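Long-range contacts in 3-oxoacyl-[acyl-carrier-protein] synthase 3 (Micrococcus luteus NCTC 2665, PDB 4EWP), which probably catalyses the first condensation of fatty acid synthesis, joining an acetyl group from acetyl-CoA to malonyl-ACP with loss of carbon dioxide: residues Asp85-Ser90 against Ser100-Val105; Arg15-Gly20 against Ile176-Asp181; Trp246-Met251 against Met279-Glu284. All blocks are in the same frame, centred on the assembly; numbering follows the deposited sequence.

Two contacts belong to the N-terminal half of this thiolase fold and the third to the C-terminal half. Contact 2 opens first, with 15-20 on the outermost strand 13-22, and closes only at 176-181. Nested within that long loop, contact 1 brings 85-90 and 100-105 together after a short connection; both contacts reach the same five-stranded mixed sheet, and their centres lie about 17 Å apart. Contact 3 follows in series, pairing helix 240-262 with helix 279-288, which succeeds strand 269-274 of the second sheet. Its centre lies about 31 Å from that of contact 1, across the middle of the chain. The segments thus tie strand to helix, strand to strand and helix to helix.

Contact 1 (Asp85-Ser90 against Ser100-Val105); sequences DAVIVS and SAAALV
Val89 and Val87 meet the helix through the same side-chain rotation: in each, CG1 is anti to the backbone N (chi1 167° and 174°), with CG2 anti to the carbonyl carbon, which presents chiefly CG1 of Val87 and CG2 of Val89 to the helix. The setting is a beta-alpha-beta crossover, in which helix 101-108 connects strand 86-90 to strand 116-120 and lies against the sheet, its direction 132° from that of the strand. Alternation along the strand turns Val87 and Val89 to this helix, whereas Ile88 points away from it.

Val89 makes the closer fit. Val89 CG2 rests on Ala102, 3.6 Å from Ala102 CA, and also approaches Val105 CG2, while Val89 CG1 reaches Ala101 CB at 4.4 Å. With alanines on this side, the axes of 86-90 and 101-105 approach to 7.9 Å. Only carbon surfaces and a carbonyl meet here, all of them buried.

The helix start is held by its own cap and by the neighbouring strand. Ser100 is the N-cap, its OG accepting from Ala103 N, and Asp118 on strand 116-120 receives the N-H groups of Ala101 and Ala102. Farther along, Val87 CG1 approaches Val105 CG1 and also lies 4.0 Å from Ala102 O.

Contact 2 (Arg15-Gly20 against Ile176-Asp181); sequences RIVAVG and IVAASD
Ala178 N donates to Arg15 O at 2.7 Å in an almost straight bond (171° at the hydrogen), and Val17 N reaches Ile176 O at 2.8 Å. Two further backbone bonds are less favourable: Arg15 N to Ala178 O is bent and weak, and Ile176 N to Ala18 O is longer at 3.2 Å. Arg15 and Ala178 thus form an antiparallel hydrogen-bonded pair, and Ile16 and Val177 the adjoining non-hydrogen-bonded pair. CA-H...O contacts from Val177 CA to Arg15 O and from Ile16 CA to Ile176 O supplement the pairing.

The backbone leaves the extended path at Val17, whose psi is -1°. Val17 CG2 lies in the crowded position between its own N and carbonyl carbon. The Val17 and Ile176 side chains cross obliquely, with Val17 CG2 3.9 Å from Ile176 CG2. The other branch does two jobs: Val17 CG1 touches Ala178 CB at 3.8 Å and sits over the centre of the Arg15 guanidinium, 3.6 Å above its plane. Closer to the backbone, Arg15 CB packs on Ser180 CB at 3.8 Å; the hydroxyl of Ser180 bonds to Glu182 O while lying near the plane of the guanidinium, at its edge.

On the face carrying Ile16 and Val177, Ile16 CG1 approaches Val177 CG2 at 4.3 Å, and helix 125-138 packs against both residues. Helix 62-76 instead meets Ala18 and Ile176, whose side chains point to the other face. Helices on both faces of a mixed sheet, with strand 13-22 as an outermost strand joined antiparallel to strand 170-180, are an arrangement characteristic of the layered alpha/beta architecture of the thiolase fold.

Contact 3 (Trp246-Met251 against Met279-Glu284); sequences WAVWSM and MRIIDE
Apolar contacts carry most of the join between Ala247 and Val248 on one helix and Ile281 and Glu284 on the other, the two segments running almost parallel at 21°. Ala247 CB presses against Ile281 CD1 at 3.5 Å, tighter than usual for two carbons. Val248 divides its branches: Val248 CG2 lies beside Ile281 CG2 at 4.1 Å, while Val248 CG1 meets the aliphatic part of Glu284, 3.6 Å from Glu284 CG. That CG is anti to its backbone N (chi1 -163°), which carries it toward Val248 CG1.

Aromatic and charged groups meet on the more exposed side of the contact. Trp249 lays its ring over Val248 CG1, and Trp249 CH2 comes within 3.6 Å of Glu284 OE2, the ring and carboxylate planes 27° apart. Glu284 OE1 forms a salt bridge with Arg280, although Arg280 is poorly ordered and the exact geometry is doubtful. An alanine in place of Glu284 would probably leave Arg280 without this carboxylate mate and open a gap beside Val248 CG1 and the Trp249 ring.

The first residues of helix 279-288 fall in the predicted ACP-binding region, and helix 240-262 packs against that helix in the C-terminal half of the thiolase fold.

Contact 1 (Asp85-Ser90 against Ser100-Val105)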
ATOM      1  N   ASP A  85       9.506  -2.459  14.742  1.00 20.96           N
ATOM      2  CA  ASP A  85       9.982  -1.182  14.226  1.00 21.57           C
ATOM      3  C   ASP A  85       9.198  -0.790  12.984  1.00 23.45           C
ATOM      4  O   ASP A  85       9.389   0.308  12.466  1.00 21.47           O
ATOM      5  CB  ASP A  85      11.465  -1.266  13.842  1.00 25.35           C
ATOM      6  CG  ASP A  85      12.333  -1.730  14.974  1.00 37.54           C
ATOM      7  OD1 ASP A  85      12.020  -1.405  16.141  1.00 41.91           O
ATOM      8  OD2 ASP A  85      13.333  -2.427  14.699  1.00 40.22           O
ATOM      9  N   ALA A  86       8.348  -1.698  12.492  1.00 18.95           N
ATOM     10  CA  ALA A  86       7.507  -1.435  11.324  1.00 17.89           C
ATOM     11  C   ALA A  86       6.401  -2.471  11.199  1.00 19.63           C
ATOM     12  O   ALA A  86       6.573  -3.624  11.608  1.00 21.69           O
ATOM     13  CB  ALA A  86       8.342  -1.409  10.057  1.00 11.49           C
ATOM     14  N   VAL A  87       5.275  -2.060  10.629  1.00 13.20           N
ATOM     15  CA  VAL A  87       4.114  -2.924  10.489  1.00 15.98           C
ATOM     16  C   VAL A  87       3.642  -2.796   9.056  1.00 20.53           C
ATOM     17  O   VAL A  87       3.271  -1.711   8.630  1.00 18.82           O
ATOM     18  CB  VAL A  87       2.950  -2.488  11.420  1.00 18.04           C
ATOM     19  CG1 VAL A  87       1.711  -3.301  11.143  1.00 13.55           C
ATOM     20  CG2 VAL A  87       3.342  -2.598  12.893  1.00 13.79           C
ATOM     21  N   ILE A  88       3.682  -3.892   8.303  1.00 21.38           N
ATOM     22  CA  ILE A  88       3.251  -3.871   6.909  1.00 20.36           C
ATOM     23  C   ILE A  88       2.048  -4.779   6.757  1.00 22.25           C
ATOM     24  O   ILE A  88       2.105  -5.974   7.073  1.00 20.94           O
ATOM     25  CB  ILE A  88       4.359  -4.352   5.945  1.00 17.68           C
ATOM     26  CG1 ILE A  88       5.627  -3.523   6.121  1.00 17.61           C
ATOM     27  CG2 ILE A  88       3.885  -4.278   4.510  1.00 12.05           C
ATOM     28  CD1 ILE A  88       6.775  -3.968   5.234  1.00 15.88           C
ATOM     29  N   VAL A  89       0.946  -4.213   6.291  1.00 19.52           N
ATOM     30  CA  VAL A  89      -0.264  -5.002   6.126  1.00 18.43           C
ATOM     31  C   VAL A  89      -0.613  -5.080   4.649  1.00 21.67           C
ATOM     32  O   VAL A  89      -0.850  -4.066   3.986  1.00 18.00           O
ATOM     33  CB  VAL A  89      -1.447  -4.423   6.907  1.00 16.44           C
ATOM     34  CG1 VAL A  89      -2.739  -5.090   6.448  1.00 12.90           C
ATOM     35  CG2 VAL A  89      -1.218  -4.568   8.412  1.00 11.06           C
ATOM     36  N   SER A  90      -0.624  -6.294   4.128  1.00 23.00           N
ATOM     37  CA  SER A  90      -0.899  -6.477   2.724  1.00 19.13           C
ATOM     38  C   SER A  90      -2.323  -6.975   2.545  1.00 18.67           C
ATOM     39  O   SER A  90      -2.630  -8.110   2.882  1.00 20.88           O
ATOM     40  CB  SER A  90       0.118  -7.433   2.131  1.00 18.72           C
ATOM     41  OG  SER A  90      -0.326  -7.850   0.867  1.00 32.39           O
ATOM     42  N   SER A 100      -5.102   3.612   6.924  1.00 14.24           N
ATOM     43  CA  SER A 100      -4.808   2.216   6.671  1.00 15.15           C
ATOM     44  C   SER A 100      -5.275   1.301   7.808  1.00 19.46           C
ATOM     45  O   SER A 100      -5.572   1.743   8.914  1.00 20.31           O
ATOM     46  CB  SER A 100      -3.311   2.038   6.491  1.00 15.31           C
ATOM     47  OG  SER A 100      -2.653   2.338   7.710  1.00 19.72           O
ATOM     48  N   ALA A 101      -5.315   0.011   7.515  1.00 17.44           N
ATOM     49  CA  ALA A 101      -5.619  -1.005   8.502  1.00 16.67           C
ATOM     50  C   ALA A 101      -4.404  -1.173   9.411  1.00 16.01           C
ATOM     51  O   ALA A 101      -4.525  -1.431  10.613  1.00 13.88           O
ATOM     52  CB  ALA A 101      -5.918  -2.302   7.789  1.00 14.46           C
ATOM     53  N   ALA A 102      -3.229  -1.024   8.806  1.00 13.65           N
ATOM     54  CA  ALA A 102      -1.969  -1.219   9.491  1.00 15.86           C
ATOM     55  C   ALA A 102      -1.889  -0.360  10.739  1.00 16.93           C
ATOM     56  O   ALA A 102      -1.331  -0.775  11.766  1.00 15.59           O
ATOM     57  CB  ALA A 102      -0.796  -0.908   8.543  1.00 10.75           C
ATOM     58  N   ALA A 103      -2.429   0.849  10.645  1.00 16.81           N
ATOM     59  CA  ALA A 103      -2.330   1.798  11.751  1.00 18.98           C
ATOM     60  C   ALA A 103      -3.169   1.317  12.919  1.00 18.19           C
ATOM     61  O   ALA A 103      -2.762   1.459  14.073  1.00 19.25           O
ATOM     62  CB  ALA A 103      -2.747   3.217  11.304  1.00 18.59           C
ATOM     63  N   LEU A 104      -4.331   0.731  12.623  1.00 13.42           N
ATOM     64  CA  LEU A 104      -5.139   0.084  13.668  1.00 23.16           C
ATOM     65  C   LEU A 104      -4.416  -1.122  14.258  1.00 25.72           C
ATOM     66  O   LEU A 104      -4.374  -1.291  15.477  1.00 31.37           O
ATOM     67  CB  LEU A 104      -6.501  -0.381  13.127  1.00 22.95           C
ATOM     68  CG  LEU A 104      -7.608   0.649  12.920  1.00 27.14           C
ATOM     69  CD1 LEU A 104      -8.791   0.010  12.210  1.00 24.19           C
ATOM     70  CD2 LEU A 104      -8.048   1.256  14.253  1.00 25.55           C
ATOM     71  N   VAL A 105      -3.858  -1.966  13.390  1.00 21.45           N
ATOM     72  CA  VAL A 105      -3.164  -3.159  13.849  1.00 20.74           C
ATOM     73  C   VAL A 105      -2.015  -2.777  14.781  1.00 22.53           C
ATOM     74  O   VAL A 105      -1.884  -3.326  15.883  1.00 22.35           O
ATOM     75  CB  VAL A 105      -2.643  -4.013  12.664  1.00 19.85           C
ATOM     76  CG1 VAL A 105      -1.803  -5.217  13.153  1.00 16.86           C
ATOM     77  CG2 VAL A 105      -3.809  -4.481  11.784  1.00 16.51           C
TER

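Contact 2 (Arg15-Gly20 against Ile176-Asp181)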
ATOM      1  N   ARG A  15      15.968 -12.520   8.575  1.00 17.46           N
ATOM      2  CA  ARG A  15      15.394 -13.853   8.725  1.00 24.58           C
ATOM      3  C   ARG A  15      13.987 -13.785   9.286  1.00 22.11           C
ATOM      4  O   ARG A  15      13.662 -12.889  10.068  1.00 21.91           O
ATOM      5  CB  ARG A  15      16.313 -14.738   9.583  1.00 33.66           C
ATOM      6  CG  ARG A  15      15.701 -15.375  10.822  1.00 45.21           C
ATOM      7  CD  ARG A  15      16.730 -16.293  11.516  1.00 57.30           C
ATOM      8  NE  ARG A  15      16.195 -16.945  12.717  1.00 68.52           N
ATOM      9  CZ  ARG A  15      16.482 -16.587  13.971  1.00 72.23           C
ATOM     10  NH1 ARG A  15      17.317 -15.577  14.204  1.00 74.43           N
ATOM     11  NH2 ARG A  15      15.937 -17.243  14.997  1.00 67.66           N
ATOM     12  N   ILE A  16      13.150 -14.721   8.855  1.00 19.30           N
ATOM     13  CA  ILE A  16      11.796 -14.835   9.381  1.00 21.17           C
ATOM     14  C   ILE A  16      11.906 -15.574  10.701  1.00 22.65           C
ATOM     15  O   ILE A  16      12.346 -16.725  10.733  1.00 26.87           O
ATOM     16  CB  ILE A  16      10.882 -15.614   8.403  1.00 18.92           C
ATOM     17  CG1 ILE A  16      10.684 -14.808   7.109  1.00 20.16           C
ATOM     18  CG2 ILE A  16       9.543 -15.966   9.067  1.00 18.26           C
ATOM     19  CD1 ILE A  16       9.953 -15.541   5.993  1.00 18.24           C
ATOM     20  N   VAL A  17      11.539 -14.921  11.801  1.00 21.57           N
ATOM     21  CA  VAL A  17      11.735 -15.543  13.111  1.00 23.57           C
ATOM     22  C   VAL A  17      10.469 -16.150  13.708  1.00 24.62           C
ATOM     23  O   VAL A  17      10.517 -16.725  14.804  1.00 26.59           O
ATOM     24  CB  VAL A  17      12.377 -14.577  14.122  1.00 25.32           C
ATOM     25  CG1 VAL A  17      13.765 -14.204  13.654  1.00 27.46           C
ATOM     26  CG2 VAL A  17      11.507 -13.326  14.313  1.00 22.23           C
ATOM     27  N   ALA A  18       9.349 -16.038  12.991  1.00 21.88           N
ATOM     28  CA  ALA A  18       8.098 -16.626  13.466  1.00 21.28           C
ATOM     29  C   ALA A  18       6.992 -16.474  12.453  1.00 24.55           C
ATOM     30  O   ALA A  18       7.058 -15.608  11.569  1.00 17.92           O
ATOM     31  CB  ALA A  18       7.680 -16.007  14.779  1.00 23.81           C
ATOM     32  N   VAL A  19       5.979 -17.325  12.577  1.00 24.01           N
ATOM     33  CA  VAL A  19       4.792 -17.217  11.744  1.00 23.48           C
ATOM     34  C   VAL A  19       3.529 -17.374  12.591  1.00 22.90           C
ATOM     35  O   VAL A  19       3.491 -18.159  13.540  1.00 26.51           O
ATOM     36  CB  VAL A  19       4.815 -18.225  10.567  1.00 24.27           C
ATOM     37  CG1 VAL A  19       5.010 -19.649  11.070  1.00 23.13           C
ATOM     38  CG2 VAL A  19       3.545 -18.093   9.721  1.00 20.10           C
ATOM     39  N   GLY A  20       2.509 -16.596  12.256  1.00 18.93           N
ATOM     40  CA  GLY A  20       1.270 -16.586  13.000  1.00 19.80           C
ATOM     41  C   GLY A  20       0.106 -16.694  12.037  1.00 19.06           C
ATOM     42  O   GLY A  20       0.244 -16.401  10.856  1.00 18.32           O
ATOM     43  N   ILE A 176       7.231 -12.408  11.121  1.00 23.12           N
ATOM     44  CA  ILE A 176       8.123 -11.375  11.640  1.00 20.04           C
ATOM     45  C   ILE A 176       9.535 -11.497  11.067  1.00 20.09           C
ATOM     46  O   ILE A 176      10.189 -12.529  11.194  1.00 18.94           O
ATOM     47  CB  ILE A 176       8.176 -11.351  13.187  1.00 18.76           C
ATOM     48  CG1 ILE A 176       6.782 -11.049  13.760  1.00 15.84           C
ATOM     49  CG2 ILE A 176       9.173 -10.282  13.651  1.00 17.57           C
ATOM     50  CD1 ILE A 176       6.720 -11.175  15.265  1.00 17.08           C
ATOM     51  N   VAL A 177      10.000 -10.437  10.422  1.00 19.97           N
ATOM     52  CA  VAL A 177      11.318 -10.459   9.818  1.00 18.53           C
ATOM     53  C   VAL A 177      12.288  -9.703  10.710  1.00 23.31           C
ATOM     54  O   VAL A 177      12.034  -8.551  11.082  1.00 25.41           O
ATOM     55  CB  VAL A 177      11.287  -9.812   8.434  1.00 19.55           C
ATOM     56  CG1 VAL A 177      12.690  -9.823   7.809  1.00 20.72           C
ATOM     57  CG2 VAL A 177      10.264 -10.522   7.549  1.00 14.86           C
ATOM     58  N   ALA A 178      13.402 -10.337  11.049  1.00 19.88           N
ATOM     59  CA  ALA A 178      14.345  -9.727  11.968  1.00 23.99           C
ATOM     60  C   ALA A 178      15.781  -9.673  11.434  1.00 25.52           C
ATOM     61  O   ALA A 178      16.204 -10.513  10.617  1.00 23.64           O
ATOM     62  CB  ALA A 178      14.316 -10.457  13.316  1.00 27.32           C
ATOM     63  N   ALA A 179      16.533  -8.695  11.926  1.00 22.82           N
ATOM     64  CA  ALA A 179      17.974  -8.672  11.698  1.00 26.68           C
ATOM     65  C   ALA A 179      18.589 -10.020  12.077  1.00 31.68           C
ATOM     66  O   ALA A 179      18.174 -10.656  13.046  1.00 33.51           O
ATOM     67  CB  ALA A 179      18.631  -7.535  12.492  1.00 28.42           C
ATOM     68  N   SER A 180      19.587 -10.455  11.318  1.00 30.95           N
ATOM     69  CA  SER A 180      20.181 -11.752  11.558  1.00 28.52           C
ATOM     70  C   SER A 180      21.648 -11.751  11.146  1.00 34.50           C
ATOM     71  O   SER A 180      22.050 -10.963  10.290  1.00 34.07           O
ATOM     72  CB  SER A 180      19.401 -12.822  10.788  1.00 26.87           C
ATOM     73  OG  SER A 180      19.982 -14.108  10.948  1.00 29.37           O
ATOM     74  N   ASP A 181      22.432 -12.631  11.770  1.00 39.55           N
ATOM     75  CA  ASP A 181      23.841 -12.833  11.429  1.00 47.06           C
ATOM     76  C   ASP A 181      23.993 -13.679  10.174  1.00 45.91           C
ATOM     77  O   ASP A 181      24.896 -13.462   9.366  1.00 45.12           O
ATOM     78  CB  ASP A 181      24.581 -13.531  12.577  1.00 53.93           C
ATOM     79  CG  ASP A 181      25.004 -12.569  13.680  1.00 61.29           C
ATOM     80  OD1 ASP A 181      24.958 -11.339  13.442  1.00 62.51           O
ATOM     81  OD2 ASP A 181      25.390 -13.044  14.777  1.00 63.20           O
TER

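Contact 3 (Trp246-Met251 against Met279-Glu284)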
ATOM      1  N   TRP A 246      -0.518 -18.467 -17.130  1.00 29.20           N
ATOM      2  CA  TRP A 246       0.481 -17.579 -16.532  1.00 28.42           C
ATOM      3  C   TRP A 246       0.981 -18.151 -15.198  1.00 27.94           C
ATOM      4  O   TRP A 246       2.185 -18.318 -14.977  1.00 28.24           O
ATOM      5  CB  TRP A 246      -0.129 -16.172 -16.365  1.00 25.80           C
ATOM      6  CG  TRP A 246       0.714 -15.172 -15.642  1.00 22.51           C
ATOM      7  CD1 TRP A 246       1.784 -14.492 -16.142  1.00 20.90           C
ATOM      8  CD2 TRP A 246       0.536 -14.705 -14.291  1.00 20.25           C
ATOM      9  NE1 TRP A 246       2.296 -13.649 -15.181  1.00 23.85           N
ATOM     10  CE2 TRP A 246       1.549 -13.762 -14.038  1.00 20.64           C
ATOM     11  CE3 TRP A 246      -0.381 -14.996 -13.277  1.00 18.29           C
ATOM     12  CZ2 TRP A 246       1.674 -13.113 -12.817  1.00 24.72           C
ATOM     13  CZ3 TRP A 246      -0.256 -14.361 -12.066  1.00 20.11           C
ATOM     14  CH2 TRP A 246       0.759 -13.419 -11.844  1.00 24.04           C
ATOM     15  N   ALA A 247       0.037 -18.467 -14.318  1.00 29.20           N
ATOM     16  CA  ALA A 247       0.342 -18.952 -12.972  1.00 28.70           C
ATOM     17  C   ALA A 247       1.341 -20.100 -12.946  1.00 32.95           C
ATOM     18  O   ALA A 247       2.169 -20.198 -12.036  1.00 37.81           O
ATOM     19  CB  ALA A 247      -0.939 -19.380 -12.271  1.00 25.07           C
ATOM     20  N   VAL A 248       1.231 -20.989 -13.926  1.00 30.26           N
ATOM     21  CA  VAL A 248       2.051 -22.191 -13.969  1.00 31.45           C
ATOM     22  C   VAL A 248       3.319 -21.993 -14.792  1.00 32.95           C
ATOM     23  O   VAL A 248       4.418 -22.131 -14.273  1.00 33.16           O
ATOM     24  CB  VAL A 248       1.263 -23.389 -14.557  1.00 35.80           C
ATOM     25  CG1 VAL A 248       2.185 -24.584 -14.760  1.00 37.06           C
ATOM     26  CG2 VAL A 248       0.095 -23.751 -13.654  1.00 34.99           C
ATOM     27  N   TRP A 249       3.162 -21.663 -16.072  1.00 32.70           N
ATOM     28  CA  TRP A 249       4.285 -21.650 -17.008  1.00 34.79           C
ATOM     29  C   TRP A 249       5.134 -20.382 -16.932  1.00 40.40           C
ATOM     30  O   TRP A 249       6.323 -20.410 -17.254  1.00 45.94           O
ATOM     31  CB  TRP A 249       3.773 -21.882 -18.428  1.00 40.30           C
ATOM     32  CG  TRP A 249       2.749 -22.977 -18.445  1.00 41.13           C
ATOM     33  CD1 TRP A 249       1.398 -22.836 -18.562  1.00 43.21           C
ATOM     34  CD2 TRP A 249       2.990 -24.369 -18.265  1.00 37.02           C
ATOM     35  NE1 TRP A 249       0.783 -24.057 -18.495  1.00 40.94           N
ATOM     36  CE2 TRP A 249       1.739 -25.018 -18.309  1.00 40.19           C
ATOM     37  CE3 TRP A 249       4.142 -25.137 -18.083  1.00 38.07           C
ATOM     38  CZ2 TRP A 249       1.606 -26.397 -18.177  1.00 41.61           C
ATOM     39  CZ3 TRP A 249       4.010 -26.502 -17.957  1.00 42.36           C
ATOM     40  CH2 TRP A 249       2.749 -27.119 -18.005  1.00 42.55           C
ATOM     41  N   SER A 250       4.542 -19.273 -16.492  1.00 31.81           N
ATOM     42  CA  SER A 250       5.320 -18.058 -16.290  1.00 26.98           C
ATOM     43  C   SER A 250       5.975 -18.026 -14.907  1.00 26.10           C
ATOM     44  O   SER A 250       7.169 -17.748 -14.772  1.00 25.13           O
ATOM     45  CB  SER A 250       4.452 -16.818 -16.512  1.00 28.69           C
ATOM     46  OG  SER A 250       4.291 -16.584 -17.898  1.00 30.90           O
ATOM     47  N   MET A 251       5.189 -18.320 -13.880  1.00 22.64           N
ATOM     48  CA  MET A 251       5.704 -18.352 -12.530  1.00 20.63           C
ATOM     49  C   MET A 251       6.761 -19.438 -12.330  1.00 21.42           C
ATOM     50  O   MET A 251       7.633 -19.303 -11.484  1.00 27.89           O
ATOM     51  CB  MET A 251       4.567 -18.481 -11.522  1.00 20.86           C
ATOM     52  CG  MET A 251       3.663 -17.239 -11.486  1.00 26.42           C
ATOM     53  SD  MET A 251       4.517 -15.682 -11.097  1.00 29.44           S
ATOM     54  CE  MET A 251       4.867 -14.992 -12.714  1.00 19.35           C
ATOM     55  N   MET A 279      -5.662 -25.977  -6.709  1.00 32.29           N
ATOM     56  CA  MET A 279      -4.905 -27.220  -6.554  1.00 31.81           C
ATOM     57  C   MET A 279      -4.258 -27.627  -7.872  1.00 30.21           C
ATOM     58  O   MET A 279      -3.120 -28.109  -7.908  1.00 32.21           O
ATOM     59  CB  MET A 279      -5.783 -28.354  -6.044  1.00 30.76           C
ATOM     60  CG  MET A 279      -4.984 -29.579  -5.640  1.00 27.65           C
ATOM     61  SD  MET A 279      -4.078 -29.276  -4.121  1.00 42.14           S
ATOM     62  CE  MET A 279      -5.384 -29.585  -2.932  1.00 35.92           C
ATOM     63  N   ARG A 280      -4.996 -27.438  -8.956  1.00 30.94           N
ATOM     64  CA  ARG A 280      -4.493 -27.731 -10.293  1.00 37.11           C
ATOM     65  C   ARG A 280      -3.238 -26.901 -10.601  1.00 36.41           C
ATOM     66  O   ARG A 280      -2.245 -27.414 -11.134  1.00 36.04           O
ATOM     67  CB  ARG A 280      -5.602 -27.495 -11.320  1.00 47.72           C
ATOM     68  CG  ARG A 280      -5.149 -27.573 -12.763  1.00 63.06           C
ATOM     69  CD  ARG A 280      -4.547 -28.940 -13.094  1.00 75.00           C
ATOM     70  NE  ARG A 280      -4.195 -29.069 -14.512  1.00 82.77           N
ATOM     71  CZ  ARG A 280      -2.959 -29.287 -14.956  1.00 87.02           C
ATOM     72  NH1 ARG A 280      -1.963 -29.414 -14.091  1.00 88.72           N
ATOM     73  NH2 ARG A 280      -2.714 -29.388 -16.256  1.00 87.17           N
ATOM     74  N   ILE A 281      -3.274 -25.616 -10.253  1.00 33.58           N
ATOM     75  CA  ILE A 281      -2.078 -24.792 -10.420  1.00 32.30           C
ATOM     76  C   ILE A 281      -0.914 -25.305  -9.551  1.00 31.94           C
ATOM     77  O   ILE A 281       0.219 -25.440 -10.025  1.00 31.16           O
ATOM     78  CB  ILE A 281      -2.344 -23.314 -10.120  1.00 29.91           C
ATOM     79  CG1 ILE A 281      -3.154 -22.690 -11.263  1.00 31.87           C
ATOM     80  CG2 ILE A 281      -1.025 -22.577  -9.932  1.00 28.09           C
ATOM     81  CD1 ILE A 281      -3.602 -21.264 -11.009  1.00 32.59           C
ATOM     82  N   ILE A 282      -1.198 -25.585  -8.281  1.00 31.66           N
ATOM     83  CA  ILE A 282      -0.177 -26.085  -7.364  1.00 31.05           C
ATOM     84  C   ILE A 282       0.490 -27.358  -7.897  1.00 31.93           C
ATOM     85  O   ILE A 282       1.721 -27.442  -7.944  1.00 30.35           O
ATOM     86  CB  ILE A 282      -0.752 -26.366  -5.963  1.00 31.96           C
ATOM     87  CG1 ILE A 282      -1.307 -25.092  -5.329  1.00 27.71           C
ATOM     88  CG2 ILE A 282       0.319 -26.973  -5.055  1.00 32.08           C
ATOM     89  CD1 ILE A 282      -1.991 -25.353  -3.990  1.00 26.26           C
ATOM     90  N   ASP A 283      -0.315 -28.350  -8.283  1.00 31.54           N
ATOM     91  CA  ASP A 283       0.233 -29.606  -8.804  1.00 35.40           C
ATOM     92  C   ASP A 283       1.135 -29.402 -10.027  1.00 36.81           C
ATOM     93  O   ASP A 283       2.261 -29.890 -10.063  1.00 34.75           O
ATOM     94  CB  ASP A 283      -0.883 -30.580  -9.179  1.00 38.71           C
ATOM     95  CG  ASP A 283      -1.701 -31.021  -7.988  1.00 42.32           C
ATOM     96  OD1 ASP A 283      -1.266 -30.771  -6.852  1.00 41.03           O
ATOM     97  OD2 ASP A 283      -2.774 -31.625  -8.191  1.00 45.03           O
ATOM     98  N   GLU A 284       0.630 -28.681 -11.025  1.00 36.81           N
ATOM     99  CA  GLU A 284       1.340 -28.507 -12.284  1.00 38.19           C
ATOM    100  C   GLU A 284       2.637 -27.737 -12.040  1.00 34.60           C
ATOM    101  O   GLU A 284       3.681 -28.027 -12.641  1.00 32.78           O
ATOM    102  CB  GLU A 284       0.447 -27.781 -13.292  1.00 41.70           C
ATOM    103  CG  GLU A 284       0.896 -27.899 -14.732  1.00 44.17           C
ATOM    104  CD  GLU A 284       1.164 -29.331 -15.145  1.00 47.75           C
ATOM    105  OE1 GLU A 284       0.227 -30.155 -15.104  1.00 49.19           O
ATOM    106  OE2 GLU A 284       2.323 -29.630 -15.506  1.00 48.74           O
TER